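Local structure of threonine--tRNA ligase catalytic subunit (Aeropyrum pernix, 3A32) at residues 362-372 with 435-446. The protein probably catalyses the ATP-dependent attachment of threonine to its cognate tRNA, as a zinc-binding class II synthetase lacking its own editing domain. Residues are numbered along the deposited sequence; the frame is centred on the assembly and turned at random.
Sequences SIAKGLLDKGF and AADAVENLAAVA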
loop_
_atom_site.group_PDB
_atom_site.type_symbol
_atom_site.label_atom_id
_atom_site.label_comp_id
_atom_site.label_asym_id
_atom_site.label_seq_id
_atom_site.Cartn_x
_atom_site.Cartn_y
_atom_site.Cartn_z
ATOM N N SER A 362 2.987 -5.738 30.929
ATOM C CA SER A 362 3.964 -4.704 30.556
ATOM C C SER A 362 4.781 -5.044 29.305
ATOM O O SER A 362 4.977 -4.188 28.436
ATOM C CB SER A 362 4.905 -4.421 31.683
ATOM O OG SER A 362 4.191 -3.856 32.733
ATOM N N ILE A 363 5.272 -6.282 29.217
ATOM C CA ILE A 363 5.958 -6.727 27.986
ATOM C C ILE A 363 5.021 -6.556 26.782
ATOM O O ILE A 363 5.415 -5.974 25.792
ATOM C CB ILE A 363 6.507 -8.194 28.077
ATOM C CG1 ILE A 363 7.666 -8.281 29.102
ATOM C CG2 ILE A 363 6.942 -8.712 26.659
ATOM C CD1 ILE A 363 8.092 -9.731 29.490
ATOM N N ALA A 364 3.780 -7.021 26.881
ATOM C CA ALA A 364 2.812 -6.888 25.781
ATOM C C ALA A 364 2.657 -5.451 25.354
ATOM O O ALA A 364 2.805 -5.147 24.158
ATOM C CB ALA A 364 1.456 -7.485 26.157
ATOM N N LYS A 365 2.387 -4.558 26.313
ATOM C CA LYS A 365 2.263 -3.121 26.009
ATOM C C LYS A 365 3.520 -2.568 25.372
ATOM O O LYS A 365 3.436 -1.783 24.435
ATOM C CB LYS A 365 1.957 -2.270 27.259
ATOM C CG LYS A 365 0.544 -2.399 27.801
ATOM C CD LYS A 365 0.407 -1.716 29.232
ATOM C CE LYS A 365 -0.880 -2.182 29.973
ATOM N NZ LYS A 365 -1.842 -2.958 29.101
ATOM N N GLY A 366 4.674 -2.937 25.925
ATOM C CA GLY A 366 5.934 -2.399 25.438
ATOM C C GLY A 366 6.209 -2.842 23.993
ATOM O O GLY A 366 6.677 -2.043 23.157
ATOM N N LEU A 367 5.972 -4.120 23.710
ATOM C CA LEU A 367 6.086 -4.651 22.281
ATOM C C LEU A 367 5.113 -3.975 21.305
ATOM O O LEU A 367 5.489 -3.661 20.177
ATOM C CB LEU A 367 5.865 -6.158 22.263
ATOM C CG LEU A 367 7.019 -6.870 22.995
ATOM C CD1 LEU A 367 6.609 -8.310 23.188
ATOM C CD2 LEU A 367 8.318 -6.752 22.228
ATOM N N LEU A 368 3.871 -3.744 21.744
ATOM C CA LEU A 368 2.907 -2.967 20.957
ATOM C C LEU A 368 3.422 -1.582 20.673
ATOM O O LEU A 368 3.342 -1.146 19.569
ATOM C CB LEU A 368 1.532 -2.893 21.631
ATOM C CG LEU A 368 0.683 -4.177 21.586
ATOM C CD1 LEU A 368 -0.334 -4.227 22.728
ATOM C CD2 LEU A 368 -0.025 -4.270 20.240
ATOM N N ASP A 369 3.996 -0.906 21.662
ATOM C CA ASP A 369 4.558 0.437 21.460
ATOM C C ASP A 369 5.759 0.459 20.495
ATOM O O ASP A 369 5.999 1.478 19.837
ATOM C CB ASP A 369 4.975 1.070 22.792
ATOM C CG ASP A 369 3.789 1.422 23.681
ATOM O OD1 ASP A 369 2.596 1.368 23.245
ATOM O OD2 ASP A 369 4.051 1.781 24.850
ATOM N N LYS A 370 6.525 -0.638 20.422
ATOM C CA LYS A 370 7.572 -0.753 19.370
ATOM C C LYS A 370 7.029 -1.045 17.954
ATOM O O LYS A 370 7.776 -1.054 16.969
ATOM C CB LYS A 370 8.652 -1.738 19.803
ATOM C CG LYS A 370 9.481 -1.190 20.996
ATOM C CD LYS A 370 10.825 -1.819 21.068
ATOM C CE LYS A 370 11.566 -1.381 22.297
ATOM N NZ LYS A 370 12.175 -0.059 22.051
ATOM N N GLY A 371 5.708 -1.288 17.866
ATOM C CA GLY A 371 5.071 -1.470 16.573
ATOM C C GLY A 371 4.849 -2.930 16.177
ATOM O O GLY A 371 4.593 -3.216 15.004
ATOM N N PHE A 372 4.937 -3.848 17.148
ATOM C CA PHE A 372 4.824 -5.287 16.889
ATOM C C PHE A 372 3.399 -5.764 16.969
ATOM O O PHE A 372 2.534 -5.104 17.613
ATOM C CB PHE A 372 5.665 -6.106 17.884
ATOM C CG PHE A 372 7.158 -5.901 17.737
ATOM C CD1 PHE A 372 7.815 -6.321 16.571
ATOM C CD2 PHE A 372 7.896 -5.329 18.763
ATOM C CE1 PHE A 372 9.185 -6.172 16.418
ATOM C CE2 PHE A 372 9.277 -5.152 18.627
ATOM C CZ PHE A 372 9.908 -5.562 17.425
ATOM N N ALA A 435 10.701 -5.076 33.246
ATOM C CA ALA A 435 9.835 -5.129 32.055
ATOM C C ALA A 435 10.435 -4.433 30.841
ATOM O O ALA A 435 10.463 -4.990 29.765
ATOM C CB ALA A 435 8.432 -4.555 32.373
ATOM N N ALA A 436 10.899 -3.213 31.033
ATOM C CA ALA A 436 11.482 -2.386 29.980
ATOM C C ALA A 436 12.687 -3.019 29.333
ATOM O O ALA A 436 12.861 -2.948 28.120
ATOM C CB ALA A 436 11.884 -1.022 30.570
ATOM N N ASP A 437 13.548 -3.589 30.165
ATOM C CA ASP A 437 14.727 -4.274 29.724
ATOM C C ASP A 437 14.366 -5.562 28.951
ATOM O O ASP A 437 15.000 -5.886 27.929
ATOM C CB ASP A 437 15.599 -4.596 30.937
ATOM C CG ASP A 437 16.981 -5.013 30.542
ATOM O OD1 ASP A 437 17.680 -4.189 29.864
ATOM O OD2 ASP A 437 17.352 -6.166 30.874
ATOM N N ALA A 438 13.370 -6.296 29.443
ATOM C CA ALA A 438 12.806 -7.425 28.716
ATOM C C ALA A 438 12.287 -7.002 27.336
ATOM O O ALA A 438 12.566 -7.680 26.350
ATOM C CB ALA A 438 11.680 -8.167 29.554
ATOM N N VAL A 439 11.535 -5.901 27.263
ATOM C CA VAL A 439 11.008 -5.419 25.972
ATOM C C VAL A 439 12.171 -5.106 25.020
ATOM O O VAL A 439 12.129 -5.461 23.836
ATOM C CB VAL A 439 10.033 -4.200 26.134
ATOM C CG1 VAL A 439 9.743 -3.477 24.759
ATOM C CG2 VAL A 439 8.737 -4.638 26.855
ATOM N N GLU A 440 13.231 -4.499 25.538
ATOM C CA GLU A 440 14.349 -4.119 24.690
ATOM C C GLU A 440 14.990 -5.344 24.100
ATOM O O GLU A 440 15.233 -5.399 22.894
ATOM C CB GLU A 440 15.382 -3.272 25.451
ATOM C CG GLU A 440 14.850 -1.920 25.895
ATOM C CD GLU A 440 14.462 -0.997 24.695
ATOM O OE1 GLU A 440 15.335 -0.748 23.822
ATOM O OE2 GLU A 440 13.301 -0.500 24.663
ATOM N N ASN A 441 15.204 -6.335 24.953
ATOM C CA ASN A 441 15.826 -7.597 24.593
ATOM C C ASN A 441 14.980 -8.438 23.624
ATOM O O ASN A 441 15.541 -9.105 22.745
ATOM C CB ASN A 441 16.117 -8.416 25.876
ATOM C CG ASN A 441 17.213 -7.787 26.731
ATOM O OD1 ASN A 441 17.895 -6.869 26.285
ATOM N ND2 ASN A 441 17.393 -8.287 27.955
ATOM N N LEU A 442 13.656 -8.441 23.808
ATOM C CA LEU A 442 12.765 -9.104 22.869
ATOM C C LEU A 442 12.779 -8.358 21.547
ATOM O O LEU A 442 12.807 -8.992 20.462
ATOM C CB LEU A 442 11.338 -9.219 23.420
ATOM C CG LEU A 442 11.227 -10.210 24.590
ATOM C CD1 LEU A 442 9.972 -10.065 25.319
ATOM C CD2 LEU A 442 11.355 -11.658 24.111
ATOM N N ALA A 443 12.794 -7.020 21.608
ATOM C CA ALA A 443 12.888 -6.233 20.364
ATOM C C ALA A 443 14.193 -6.497 19.625
ATOM O O ALA A 443 14.195 -6.552 18.381
ATOM C CB ALA A 443 12.674 -4.739 20.609
ATOM N N ALA A 444 15.289 -6.722 20.368
ATOM C CA ALA A 444 16.568 -7.133 19.723
ATOM C C ALA A 444 16.491 -8.470 18.973
ATOM O O ALA A 444 17.101 -8.622 17.906
ATOM C CB ALA A 444 17.747 -7.186 20.784
ATOM N N VAL A 445 15.808 -9.454 19.553
ATOM C CA VAL A 445 15.593 -10.736 18.897
ATOM C C VAL A 445 14.796 -10.516 17.595
ATOM O O VAL A 445 15.122 -11.106 16.555
ATOM C CB VAL A 445 14.844 -11.714 19.832
ATOM C CG1 VAL A 445 14.175 -12.831 19.051
ATOM C CG2 VAL A 445 15.790 -12.281 20.944
ATOM N N ALA A 446 13.777 -9.645 17.654
ATOM C CA ALA A 446 12.945 -9.308 16.510
ATOM C C ALA A 446 13.717 -8.616 15.394
ATOM O O ALA A 446 13.484 -8.892 14.232
ATOM C CB ALA A 446 11.758 -8.434 16.941
#
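Helix 362-369 and helix 435-446 run the same general way, crossing at -48° with axes 8.9 Å apart. The CA atoms of Ile363 and Val439 are the nearest across the pair, 5.6 Å apart. After the first helix Gly371 takes positive phi, with bonds back into the last turn, a Schellman motif. The CB of Val439 is directed toward the other helix. Val439 CG2 rests 3.7 Å from Ile363 CA, and CG1 rests on the backbone of Gly366, where a CB would collide with the valine. Ile363 is a knob in the hole formed by Ala435, Ala438, Val439 and Leu442. With chi1 at -68°, its CG1 lies anti to the carbonyl carbon, and Ile363 CG2 meets Leu442 CD1 at 3.6 Å. Both helices belong to the anticodon-binding domain and lie side by side on its mixed sheet; Ile363 and Leu442 both touch Leu413 of strand 412-419. Lys370 reaches over Ala443, with CD a tight 3.5 Å from Ala443 CB. Bent at chi4, its NZ makes a 2.9 Å salt bridge to Glu440 OE2, approaching that oxygen on its syn side, 30° out of the carboxylate plane. A methionine in place of Lys370 would probably leave Glu440 without this charged partner. Further along, Phe372 CZ lies 3.5 Å from Ala446 CB. The ring turns its edge to Ala443 CB, while Phe341 packs edge-to-face with it.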